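Local structure of protein 1d10 (Caenorhabditis elegans, 1T9F) at residues A[93-98]-A[157-162]; A[57-62]-A[111-116]; A[69-74]-A[119-124]. The protein is of unknown function but belongs to the MIR-domain beta-trefoil proteins related to SDF2, and its signal sequence suggests a role in the secretory pathway. One frame throughout, in Å; residues are numbered along the deposited sequence.

Contact 1: A[93-98]-A[157-162]; sequences APLSKQ and QREVVG
In this MIR beta-trefoil, the loop joining strands 85-89 and 100-105 is tied to strand 158-163 of the antiparallel cap sheet through one buried carboxylate, that of Glu159. Its side chain leaves the strand with CG anti to the backbone N (chi1 175°) and stays extended beyond CG, so that the carboxylate arrives end-on at the curve of residues 94-96. OE2 is gripped by two successive amides. Leu95 N donates to Glu159 OE2 at 2.8 Å from above the carboxylate plane, 43° out of it, whereas Ser96 N reaches the same Glu159 OE2 at 3.0 Å on its syn lone pair. The other oxygen takes the hydroxyl: Ser96 OG donates to the syn lone pair of Glu159 OE1 at 2.6 Å. Ser96 can do both jobs because its OG is turned beside its own backbone N (chi1 -65°). Carbon fills in around the charge, with Pro94 CG meeting Glu159 OE2 tip to tip at 3.4 Å and Leu95 CB lying 3.6 Å from that same Glu159 OE2. On the sheet side Ser146 of strand 142-146 hydrogen-bonds directly through OG to the same Glu159 OE1, and its backbone also pairs with Glu159. With this many donors around it, the carboxylate probably remains ionised despite its burial. Strand alternation sets the rest: Val160 turns away from the loop onto Leu24, Val40, Leu143 and Leu145, while Val161 comes back toward it on the same side as Glu159. There Val161 CG1, placed beside its backbone N, presses on Ala93 CB at 3.4 Å, tighter than usual van der Waals contact.

Contact 2: A[57-62]-A[111-116]; sequences PALNAK and SDTGDD
A type I turn from Ala58 to Ala61, just past barrel strand 53-57 of the beta-trefoil, packs against an Asx turn and a short 3-10 segment, 113-115, that lead into strand 117-120. Leu59 carries the contact. Its CB faces the oxygen end of the Asp116 carboxylate, close to its plane, 3.6 Å from Asp116 OD1 and nearly as near OD2. CG is anti to the backbone N (chi1 178°), which sends the branch across to residues 111-113. There the two methyls part: Leu59 CD1 goes to the Ser111 carbonyl, 3.5 Å from Ser111 O, and Leu59 CD2 lies against the methyl of Thr113, 3.7 Å from Thr113 CG2. At the root of the same residue, Leu59 N donates an almost straight bond (170°) to the syn lone pair of Asp116 OD1, at 2.8 Å. Asp116 OD2 accepts from a water that in turn accepts from Asn60 N, so one carboxylate serves two successive amides of the turn, directly and through water. An alanine in place of Asp116 would remove both acceptors and would probably leave the 58-61 turn less firmly held against the 3-10 segment. The surface that Leu59 packs on is itself braced from behind: Asp115 OD2 accepts from Ser111 OG and Asp112 N, Asp115 OD1 is hydrogen-bonded to His87, and Arg76 bonds to both Ser111 OG and Pro57 O. The Asx turn closes where Gly114 N donates to Asp112 OD1 at 2.6 Å, from above the carboxylate plane, at a position where a CB would strike that oxygen.

Contact 3: A[69-74]-A[119-124]; sequences IKCGDK and VICNGD
The flat groups that bind here are peptide units, meeting N-H to C=O. Gly72 N approaches Val119 O nearly along the C=O axis (161°) at 2.8 Å, while Val119 N lies in the plane of the Asp73 carbonyl and gives Asp73 O a 3.0 Å bond that is practically straight (176°). Both polar backbone atoms of Val119 are thus taken up by residues 72 and 73. The carboxylate of Asp124, poorly ordered, crosses the Lys70 chain obliquely; the ammonium end of Lys70 leads away and bonds to Ala68 O. A type II turn runs from Lys70 to Asp73, closed by Asp73 N on Lys70 O. Gly72 occupies its third position with positive phi, where a CB would jam against the carbonyl oxygen of Cys71. From the second position of this turn, Cys71 SG is joined to Cys121 SG at 2.0 Å in a disulfide of left-handed sense (chi3 -100°). Cys71 brings its sulfur in beside its own backbone N, whereas the sulfur of Cys121 takes the crowded position between N and the carbonyl carbon. Cys71 CB also rests 3.6 Å from Gly123 O, so the 121-124 loop folds around this residue. On the inner side Val119 CG2 lies 3.5 Å from Asp73 O and looks toward Ile69 CG2, with Ile75 and Leu134 packed on the same valine. With a disulfide joining the loop that enters strand 74-79 to the one that leaves strand 117-120, this is a G1 beta bulge, Gly72 and Asp73 opposite Val119, coupled to a type II turn at the start of a beta-trefoil barrel strand.

From the N terminus the segments come in the order 57-62, 69-74, 93-98, then 111-116, 119-124, 157-162. Each of the first three therefore opens a loop before any closes: contact 2 closes first, contact 3 next and contact 1 last, and every pair crosses along the chain. Contacts 2 and 3 are neighbours, touching where Ala58 CB meets Lys74 O and Lys74 CD meets Asp116 CB; together they secure the connections around barrel strands 53-57, 74-79 and 117-120. Contact 1 stands apart, about 26 Å between centres from contact 3 and across the chain's centre, and ties a loop to the cap sheet.

Contact 1: A[93-98]-A[157-162]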
ATOM      1  N   ALA A  93     -14.834  -5.023  -1.056  1.00 31.39           N
ATOM      2  CA  ALA A  93     -14.467  -3.619  -1.238  1.00 37.46           C
ATOM      3  C   ALA A  93     -15.694  -2.739  -1.013  1.00 40.25           C
ATOM      4  O   ALA A  93     -16.828  -3.196  -1.165  1.00 42.76           O
ATOM      5  CB  ALA A  93     -13.911  -3.397  -2.645  1.00 30.39           C
ATOM      6  N   PRO A  94     -15.483  -1.462  -0.649  1.00 38.42           N
ATOM      7  CA  PRO A  94     -16.588  -0.528  -0.402  1.00 35.67           C
ATOM      8  C   PRO A  94     -17.458  -0.162  -1.609  1.00 37.03           C
ATOM      9  O   PRO A  94     -18.678  -0.115  -1.492  1.00 40.77           O
ATOM     10  CB  PRO A  94     -15.884   0.686   0.194  1.00 29.83           C
ATOM     11  CG  PRO A  94     -14.548   0.653  -0.471  1.00 29.44           C
ATOM     12  CD  PRO A  94     -14.187  -0.813  -0.390  1.00 36.05           C
ATOM     13  N   LEU A  95     -16.842   0.102  -2.757  1.00 35.63           N
ATOM     14  CA  LEU A  95     -17.605   0.472  -3.949  1.00 36.64           C
ATOM     15  C   LEU A  95     -17.543  -0.587  -5.038  1.00 42.63           C
ATOM     16  O   LEU A  95     -18.374  -0.601  -5.947  1.00 47.02           O
ATOM     17  CB  LEU A  95     -17.105   1.805  -4.518  1.00 38.74           C
ATOM     18  CG  LEU A  95     -17.141   3.031  -3.600  1.00 40.77           C
ATOM     19  CD1 LEU A  95     -16.551   4.224  -4.334  1.00 39.69           C
ATOM     20  CD2 LEU A  95     -18.570   3.320  -3.165  1.00 40.79           C
ATOM     21  N   SER A  96     -16.554  -1.469  -4.956  1.00 36.08           N
ATOM     22  CA  SER A  96     -16.415  -2.532  -5.945  1.00 41.78           C
ATOM     23  C   SER A  96     -16.668  -3.884  -5.294  1.00 42.25           C
ATOM     24  O   SER A  96     -15.760  -4.516  -4.756  1.00 39.09           O
ATOM     25  CB  SER A  96     -15.022  -2.496  -6.570  1.00 39.54           C
ATOM     26  OG  SER A  96     -14.846  -1.306  -7.315  1.00 35.31           O
ATOM     27  N   LYS A  97     -17.924  -4.315  -5.355  1.00 45.24           N
ATOM     28  CA  LYS A  97     -18.358  -5.579  -4.771  1.00 45.06           C
ATOM     29  C   LYS A  97     -17.533  -6.794  -5.191  1.00 42.14           C
ATOM     30  O   LYS A  97     -17.336  -7.721  -4.399  1.00 43.54           O
ATOM     31  CB  LYS A  97     -19.826  -5.823  -5.127  1.00 48.52           C
ATOM     32  CG  LYS A  97     -20.796  -4.802  -4.551  1.00 52.57           C
ATOM     33  CD  LYS A  97     -20.961  -4.970  -3.048  1.00 57.98           C
ATOM     34  CE  LYS A  97     -22.127  -4.137  -2.521  1.00 61.18           C
ATOM     35  NZ  LYS A  97     -22.466  -4.453  -1.097  1.00 58.28           N
ATOM     36  N   GLN A  98     -17.056  -6.795  -6.433  1.00 36.04           N
ATOM     37  CA  GLN A  98     -16.278  -7.917  -6.944  1.00 38.17           C
ATOM     38  C   GLN A  98     -14.860  -7.971  -6.399  1.00 40.86           C
ATOM     39  O   GLN A  98     -14.143  -8.956  -6.608  1.00 39.81           O
ATOM     40  CB  GLN A  98     -16.207  -7.877  -8.473  1.00 38.01           C
ATOM     41  CG  GLN A  98     -17.012  -6.773  -9.149  1.00 49.40           C
ATOM     42  CD  GLN A  98     -16.435  -5.385  -8.941  1.00 36.04           C
ATOM     43  OE1 GLN A  98     -16.610  -4.778  -7.885  1.00 47.61           O
ATOM     44  NE2 GLN A  98     -15.735  -4.877  -9.951  1.00 30.21           N
ATOM     45  N   GLN A 157     -11.323  11.044  -4.424  1.00 20.96           N
ATOM     46  CA  GLN A 157     -10.278  10.097  -4.047  1.00 17.60           C
ATOM     47  C   GLN A 157     -10.575   8.733  -4.667  1.00 21.38           C
ATOM     48  O   GLN A 157     -11.728   8.295  -4.707  1.00 21.39           O
ATOM     49  CB  GLN A 157     -10.178  10.013  -2.523  1.00 23.06           C
ATOM     50  CG  GLN A 157      -9.720  11.330  -1.897  1.00 23.13           C
ATOM     51  CD  GLN A 157      -9.478  11.244  -0.408  1.00 19.14           C
ATOM     52  OE1 GLN A 157      -9.043  10.217   0.102  1.00 20.30           O
ATOM     53  NE2 GLN A 157      -9.733  12.341   0.298  1.00 26.10           N
ATOM     54  N   ARG A 158      -9.538   8.070  -5.170  1.00 20.95           N
ATOM     55  CA  ARG A 158      -9.717   6.773  -5.819  1.00 23.16           C
ATOM     56  C   ARG A 158      -9.824   5.587  -4.866  1.00 22.67           C
ATOM     57  O   ARG A 158      -9.140   5.534  -3.841  1.00 19.49           O
ATOM     58  CB  ARG A 158      -8.582   6.519  -6.816  1.00 25.76           C
ATOM     59  CG  ARG A 158      -8.545   7.480  -8.003  1.00 22.12           C
ATOM     60  CD  ARG A 158      -7.966   8.830  -7.622  1.00 24.32           C
ATOM     61  NE  ARG A 158      -7.481   9.574  -8.783  1.00 28.43           N
ATOM     62  CZ  ARG A 158      -8.243  10.302  -9.592  1.00 40.37           C
ATOM     63  NH1 ARG A 158      -9.547  10.398  -9.377  1.00 41.82           N
ATOM     64  NH2 ARG A 158      -7.697  10.938 -10.625  1.00 39.87           N
ATOM     65  N   GLU A 159     -10.694   4.637  -5.214  1.00 17.81           N
ATOM     66  CA  GLU A 159     -10.878   3.444  -4.397  1.00 24.64           C
ATOM     67  C   GLU A 159      -9.689   2.507  -4.594  1.00 19.11           C
ATOM     68  O   GLU A 159      -9.271   2.248  -5.723  1.00 21.73           O
ATOM     69  CB  GLU A 159     -12.172   2.706  -4.780  1.00 28.23           C
ATOM     70  CG  GLU A 159     -12.357   1.375  -4.049  1.00 28.48           C
ATOM     71  CD  GLU A 159     -13.518   0.542  -4.590  1.00 37.76           C
ATOM     72  OE1 GLU A 159     -13.736   0.547  -5.820  1.00 25.51           O
ATOM     73  OE2 GLU A 159     -14.200  -0.130  -3.785  1.00 29.77           O
ATOM     74  N   VAL A 160      -9.146   2.028  -3.480  1.00 22.11           N
ATOM     75  CA  VAL A 160      -8.024   1.100  -3.476  1.00 16.88           C
ATOM     76  C   VAL A 160      -8.590  -0.250  -3.023  1.00 16.94           C
ATOM     77  O   VAL A 160      -9.292  -0.333  -2.004  1.00 21.65           O
ATOM     78  CB  VAL A 160      -6.931   1.551  -2.485  1.00 20.80           C
ATOM     79  CG1 VAL A 160      -5.854   0.476  -2.376  1.00 19.35           C
ATOM     80  CG2 VAL A 160      -6.312   2.871  -2.939  1.00 14.44           C
ATOM     81  N   VAL A 161      -8.295  -1.305  -3.769  1.00 19.97           N
ATOM     82  CA  VAL A 161      -8.817  -2.622  -3.424  1.00 24.10           C
ATOM     83  C   VAL A 161      -7.838  -3.747  -3.736  1.00 26.36           C
ATOM     84  O   VAL A 161      -6.733  -3.516  -4.228  1.00 21.67           O
ATOM     85  CB  VAL A 161     -10.118  -2.936  -4.193  1.00 23.18           C
ATOM     86  CG1 VAL A 161     -11.145  -1.832  -3.981  1.00 25.66           C
ATOM     87  CG2 VAL A 161      -9.811  -3.110  -5.670  1.00 23.75           C
ATOM     88  N   GLY A 162      -8.279  -4.970  -3.453  1.00 26.58           N
ATOM     89  CA  GLY A 162      -7.465  -6.142  -3.706  1.00 26.55           C
ATOM     90  C   GLY A 162      -8.088  -6.913  -4.853  1.00 24.92           C
ATOM     91  O   GLY A 162      -9.227  -7.365  -4.756  1.00 29.10           O
TER

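Contact 2: A[57-62]-A[111-116]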
ATOM      1  N   PRO A  57       9.690  -4.442   8.201  1.00 25.91           N
ATOM      2  CA  PRO A  57       9.994  -5.816   7.784  1.00 24.76           C
ATOM      3  C   PRO A  57       8.705  -6.610   7.960  1.00 19.25           C
ATOM      4  O   PRO A  57       7.779  -6.136   8.625  1.00 20.25           O
ATOM      5  CB  PRO A  57      11.090  -6.239   8.762  1.00 25.61           C
ATOM      6  CG  PRO A  57      10.743  -5.465  10.008  1.00 25.49           C
ATOM      7  CD  PRO A  57      10.385  -4.100   9.458  1.00 23.57           C
ATOM      8  N   ALA A  58       8.630  -7.795   7.359  1.00 16.75           N
ATOM      9  CA  ALA A  58       7.434  -8.629   7.462  1.00 23.14           C
ATOM     10  C   ALA A  58       7.107  -8.920   8.927  1.00 21.34           C
ATOM     11  O   ALA A  58       7.978  -8.807   9.790  1.00 19.00           O
ATOM     12  CB  ALA A  58       7.643  -9.931   6.698  1.00 19.46           C
ATOM     13  N   LEU A  59       5.859  -9.294   9.202  1.00 19.96           N
ATOM     14  CA  LEU A  59       5.433  -9.576  10.577  1.00 28.31           C
ATOM     15  C   LEU A  59       6.393 -10.466  11.352  1.00 32.85           C
ATOM     16  O   LEU A  59       6.736 -10.169  12.498  1.00 35.59           O
ATOM     17  CB  LEU A  59       4.044 -10.217  10.607  1.00 23.94           C
ATOM     18  CG  LEU A  59       3.564 -10.579  12.022  1.00 28.15           C
ATOM     19  CD1 LEU A  59       3.354  -9.308  12.831  1.00 34.86           C
ATOM     20  CD2 LEU A  59       2.270 -11.374  11.953  1.00 37.55           C
ATOM     21  N   ASN A  60       6.833 -11.559  10.741  1.00 29.54           N
ATOM     22  CA  ASN A  60       7.739 -12.465  11.442  1.00 40.63           C
ATOM     23  C   ASN A  60       9.195 -12.353  11.003  1.00 42.82           C
ATOM     24  O   ASN A  60       9.951 -13.325  11.048  1.00 39.17           O
ATOM     25  CB  ASN A  60       7.242 -13.905  11.296  1.00 47.65           C
ATOM     26  CG  ASN A  60       5.874 -14.111  11.933  1.00 54.90           C
ATOM     27  OD1 ASN A  60       5.681 -13.830  13.121  1.00 51.31           O
ATOM     28  ND2 ASN A  60       4.918 -14.598  11.147  1.00 46.54           N
ATOM     29  N   ALA A  61       9.584 -11.150  10.592  1.00 33.86           N
ATOM     30  CA  ALA A  61      10.945 -10.887  10.155  1.00 33.05           C
ATOM     31  C   ALA A  61      11.487  -9.691  10.921  1.00 29.84           C
ATOM     32  O   ALA A  61      10.800  -9.111  11.757  1.00 30.27           O
ATOM     33  CB  ALA A  61      10.971 -10.602   8.660  1.00 23.84           C
ATOM     34  N   LYS A  62      12.725  -9.326  10.618  1.00 32.52           N
ATOM     35  CA  LYS A  62      13.376  -8.192  11.252  1.00 37.41           C
ATOM     36  C   LYS A  62      14.362  -7.607  10.247  1.00 34.14           C
ATOM     37  O   LYS A  62      14.838  -8.307   9.356  1.00 34.73           O
ATOM     38  CB  LYS A  62      14.110  -8.647  12.515  1.00 42.02           C
ATOM     39  CG  LYS A  62      15.110  -9.763  12.261  1.00 54.63           C
ATOM     40  CD  LYS A  62      15.707 -10.297  13.556  1.00 61.26           C
ATOM     41  CE  LYS A  62      16.590 -11.508  13.288  1.00 58.14           C
ATOM     42  NZ  LYS A  62      17.093 -12.118  14.549  1.00 60.61           N
ATOM     43  N   SER A 111      -0.477  -5.590  14.901  1.00 22.32           N
ATOM     44  CA  SER A 111      -0.127  -6.126  13.588  1.00 27.80           C
ATOM     45  C   SER A 111      -0.090  -7.654  13.525  1.00 28.32           C
ATOM     46  O   SER A 111       0.442  -8.308  14.424  1.00 26.71           O
ATOM     47  CB  SER A 111       1.227  -5.564  13.152  1.00 31.02           C
ATOM     48  OG  SER A 111       1.573  -6.006  11.848  1.00 27.26           O
ATOM     49  N   ASP A 112      -0.666  -8.210  12.459  1.00 27.76           N
ATOM     50  CA  ASP A 112      -0.684  -9.659  12.237  1.00 33.60           C
ATOM     51  C   ASP A 112      -0.317  -9.989  10.787  1.00 28.61           C
ATOM     52  O   ASP A 112       0.030  -9.092  10.016  1.00 28.09           O
ATOM     53  CB  ASP A 112      -2.058 -10.258  12.582  1.00 27.91           C
ATOM     54  CG  ASP A 112      -3.187  -9.696  11.732  1.00 30.93           C
ATOM     55  OD1 ASP A 112      -2.964  -9.383  10.543  1.00 32.83           O
ATOM     56  OD2 ASP A 112      -4.319  -9.590  12.251  1.00 35.70           O
ATOM     57  N   THR A 113      -0.401 -11.266  10.415  1.00 26.65           N
ATOM     58  CA  THR A 113      -0.053 -11.701   9.055  1.00 25.17           C
ATOM     59  C   THR A 113      -0.848 -10.985   7.957  1.00 23.58           C
ATOM     60  O   THR A 113      -0.426 -10.942   6.796  1.00 20.37           O
ATOM     61  CB  THR A 113      -0.246 -13.235   8.880  1.00 21.23           C
ATOM     62  OG1 THR A 113      -1.621 -13.581   9.092  1.00 25.42           O
ATOM     63  CG2 THR A 113       0.620 -13.996   9.860  1.00 31.36           C
ATOM     64  N   GLY A 114      -2.001 -10.436   8.321  1.00 19.33           N
ATOM     65  CA  GLY A 114      -2.815  -9.726   7.348  1.00 16.23           C
ATOM     66  C   GLY A 114      -2.167  -8.440   6.850  1.00 17.50           C
ATOM     67  O   GLY A 114      -2.638  -7.847   5.878  1.00 21.71           O
ATOM     68  N   ASP A 115      -1.095  -8.007   7.511  1.00 14.38           N
ATOM     69  CA  ASP A 115      -0.392  -6.784   7.130  1.00 14.69           C
ATOM     70  C   ASP A 115       0.762  -7.038   6.154  1.00 22.75           C
ATOM     71  O   ASP A 115       1.361  -6.082   5.652  1.00 17.00           O
ATOM     72  CB  ASP A 115       0.183  -6.067   8.365  1.00 11.31           C
ATOM     73  CG  ASP A 115      -0.895  -5.590   9.338  1.00 20.68           C
ATOM     74  OD1 ASP A 115      -2.002  -5.241   8.885  1.00 20.93           O
ATOM     75  OD2 ASP A 115      -0.615  -5.545  10.558  1.00 19.47           O
ATOM     76  N   ASP A 116       1.068  -8.315   5.893  1.00 16.29           N
ATOM     77  CA  ASP A 116       2.171  -8.680   5.002  1.00 15.04           C
ATOM     78  C   ASP A 116       1.868  -8.579   3.505  1.00 11.53           C
ATOM     79  O   ASP A 116       0.868  -9.108   3.023  1.00 18.19           O
ATOM     80  CB  ASP A 116       2.660 -10.110   5.291  1.00 21.95           C
ATOM     81  CG  ASP A 116       3.383 -10.240   6.628  1.00 30.84           C
ATOM     82  OD1 ASP A 116       3.933  -9.234   7.135  1.00 24.55           O
ATOM     83  OD2 ASP A 116       3.415 -11.372   7.165  1.00 28.43           O
TER
HETATM   84  O   HOH W   1       5.605 -12.627   8.184  1.00 21.32           O

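Contact 3: A[69-74]-A[119-124]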
ATOM      1  N   ILE A  69      15.729  -3.895   0.353  1.00 33.57           N
ATOM      2  CA  ILE A  69      14.632  -4.847   0.342  1.00 29.69           C
ATOM      3  C   ILE A  69      14.768  -5.631  -0.951  1.00 34.02           C
ATOM      4  O   ILE A  69      14.863  -5.048  -2.033  1.00 27.55           O
ATOM      5  CB  ILE A  69      13.268  -4.146   0.376  1.00 30.67           C
ATOM      6  CG1 ILE A  69      13.124  -3.379   1.695  1.00 34.91           C
ATOM      7  CG2 ILE A  69      12.145  -5.177   0.228  1.00 23.27           C
ATOM      8  CD1 ILE A  69      11.913  -2.505   1.748  1.00 38.11           C
ATOM      9  N   LYS A  70      14.795  -6.953  -0.835  1.00 28.62           N
ATOM     10  CA  LYS A  70      14.936  -7.801  -2.004  1.00 32.16           C
ATOM     11  C   LYS A  70      13.565  -8.085  -2.596  1.00 29.68           C
ATOM     12  O   LYS A  70      12.581  -8.173  -1.861  1.00 23.85           O
ATOM     13  CB  LYS A  70      15.625  -9.117  -1.615  1.00 37.12           C
ATOM     14  CG  LYS A  70      17.043  -8.957  -1.041  1.00 37.96           C
ATOM     15  CD  LYS A  70      17.020  -8.366   0.367  1.00 45.80           C
ATOM     16  CE  LYS A  70      18.425  -8.176   0.930  1.00 55.66           C
ATOM     17  NZ  LYS A  70      18.404  -7.640   2.323  1.00 46.12           N
ATOM     18  N   CYS A  71      13.494  -8.222  -3.921  1.00 26.67           N
ATOM     19  CA  CYS A  71      12.222  -8.514  -4.579  1.00 23.14           C
ATOM     20  C   CYS A  71      11.779  -9.903  -4.152  1.00 22.14           C
ATOM     21  O   CYS A  71      12.598 -10.810  -4.018  1.00 26.09           O
ATOM     22  CB  CYS A  71      12.360  -8.428  -6.112  1.00 20.81           C
ATOM     23  SG  CYS A  71      12.997  -6.802  -6.634  1.00 32.21           S
ATOM     24  N   GLY A  72      10.482 -10.062  -3.924  1.00 19.38           N
ATOM     25  CA  GLY A  72       9.965 -11.340  -3.494  1.00 18.94           C
ATOM     26  C   GLY A  72       9.786 -11.375  -1.985  1.00 21.24           C
ATOM     27  O   GLY A  72       9.025 -12.188  -1.464  1.00 24.01           O
ATOM     28  N   ASP A  73      10.495 -10.505  -1.274  1.00 23.40           N
ATOM     29  CA  ASP A  73      10.365 -10.455   0.180  1.00 27.21           C
ATOM     30  C   ASP A  73       9.064  -9.767   0.579  1.00 24.19           C
ATOM     31  O   ASP A  73       8.525  -8.956  -0.174  1.00 19.26           O
ATOM     32  CB  ASP A  73      11.547  -9.701   0.803  1.00 29.22           C
ATOM     33  CG  ASP A  73      12.733 -10.608   1.091  1.00 37.68           C
ATOM     34  OD1 ASP A  73      13.765 -10.089   1.563  1.00 46.45           O
ATOM     35  OD2 ASP A  73      12.632 -11.832   0.854  1.00 36.00           O
ATOM     36  N   LYS A  74       8.555 -10.109   1.758  1.00 19.99           N
ATOM     37  CA  LYS A  74       7.335  -9.503   2.264  1.00 20.83           C
ATOM     38  C   LYS A  74       7.695  -8.291   3.113  1.00 23.59           C
ATOM     39  O   LYS A  74       8.780  -8.230   3.697  1.00 16.09           O
ATOM     40  CB  LYS A  74       6.539 -10.508   3.109  1.00 21.63           C
ATOM     41  CG  LYS A  74       5.869 -11.593   2.278  1.00 30.33           C
ATOM     42  CD  LYS A  74       4.986 -12.501   3.106  1.00 34.71           C
ATOM     43  CE  LYS A  74       5.801 -13.420   3.993  1.00 38.03           C
ATOM     44  NZ  LYS A  74       4.923 -14.426   4.650  1.00 44.92           N
ATOM     45  N   VAL A 119       6.605  -7.942  -2.186  1.00 14.76           N
ATOM     46  CA  VAL A 119       7.019  -6.936  -3.148  1.00 17.24           C
ATOM     47  C   VAL A 119       7.344  -7.634  -4.462  1.00 22.50           C
ATOM     48  O   VAL A 119       8.196  -8.521  -4.514  1.00 19.89           O
ATOM     49  CB  VAL A 119       8.257  -6.164  -2.674  1.00 15.87           C
ATOM     50  CG1 VAL A 119       8.546  -5.017  -3.628  1.00 16.41           C
ATOM     51  CG2 VAL A 119       8.023  -5.627  -1.265  1.00 24.06           C
ATOM     52  N   ILE A 120       6.649  -7.239  -5.520  1.00 20.60           N
ATOM     53  CA  ILE A 120       6.872  -7.851  -6.819  1.00 25.88           C
ATOM     54  C   ILE A 120       7.647  -6.932  -7.748  1.00 25.97           C
ATOM     55  O   ILE A 120       7.069  -6.097  -8.444  1.00 28.06           O
ATOM     56  CB  ILE A 120       5.536  -8.245  -7.487  1.00 23.88           C
ATOM     57  CG1 ILE A 120       4.777  -9.210  -6.584  1.00 25.32           C
ATOM     58  CG2 ILE A 120       5.792  -8.913  -8.840  1.00 28.00           C
ATOM     59  CD1 ILE A 120       3.435  -9.613  -7.121  1.00 34.89           C
ATOM     60  N   CYS A 121       8.968  -7.061  -7.718  1.00 24.56           N
ATOM     61  CA  CYS A 121       9.825  -6.288  -8.596  1.00 26.01           C
ATOM     62  C   CYS A 121      10.766  -7.238  -9.339  1.00 32.54           C
ATOM     63  O   CYS A 121      10.915  -8.397  -8.951  1.00 30.16           O
ATOM     64  CB  CYS A 121      10.615  -5.206  -7.840  1.00 26.38           C
ATOM     65  SG  CYS A 121      11.468  -5.510  -6.248  1.00 36.60           S
ATOM     66  N   ASN A 122      11.371  -6.763 -10.422  1.00 35.88           N
ATOM     67  CA  ASN A 122      12.270  -7.606 -11.202  1.00 46.03           C
ATOM     68  C   ASN A 122      13.694  -7.533 -10.689  1.00 46.65           C
ATOM     69  O   ASN A 122      14.116  -6.518 -10.137  1.00 40.67           O
ATOM     70  CB  ASN A 122      12.215  -7.224 -12.679  1.00 48.52           C
ATOM     71  CG  ASN A 122      10.920  -7.642 -13.324  1.00 45.87           C
ATOM     72  OD1 ASN A 122      10.508  -8.798 -13.216  1.00 40.76           O
ATOM     73  ND2 ASN A 122      10.263  -6.708 -14.004  1.00 48.83           N
ATOM     74  N   GLY A 123      14.436  -8.618 -10.888  1.00 51.93           N
ATOM     75  CA  GLY A 123      15.795  -8.673 -10.389  1.00 57.24           C
ATOM     76  C   GLY A 123      15.625  -9.052  -8.932  1.00 57.57           C
ATOM     77  O   GLY A 123      14.657  -9.732  -8.588  1.00 51.15           O
ATOM     78  N   ASP A 124      16.535  -8.635  -8.065  1.00 57.49           N
ATOM     79  CA  ASP A 124      16.356  -8.975  -6.664  1.00 67.33           C
ATOM     80  C   ASP A 124      16.889  -7.915  -5.723  1.00 58.62           C
ATOM     81  O   ASP A 124      17.824  -8.141  -4.960  1.00 70.78           O
ATOM     82  CB  ASP A 124      16.984 -10.332  -6.341  1.00 77.12           C
ATOM     83  CG  ASP A 124      16.344 -10.980  -5.122  1.00 84.59           C
ATOM     84  OD1 ASP A 124      16.371 -10.351  -4.045  1.00 85.03           O
ATOM     85  OD2 ASP A 124      15.805 -12.105  -5.242  1.00 89.37           O
TER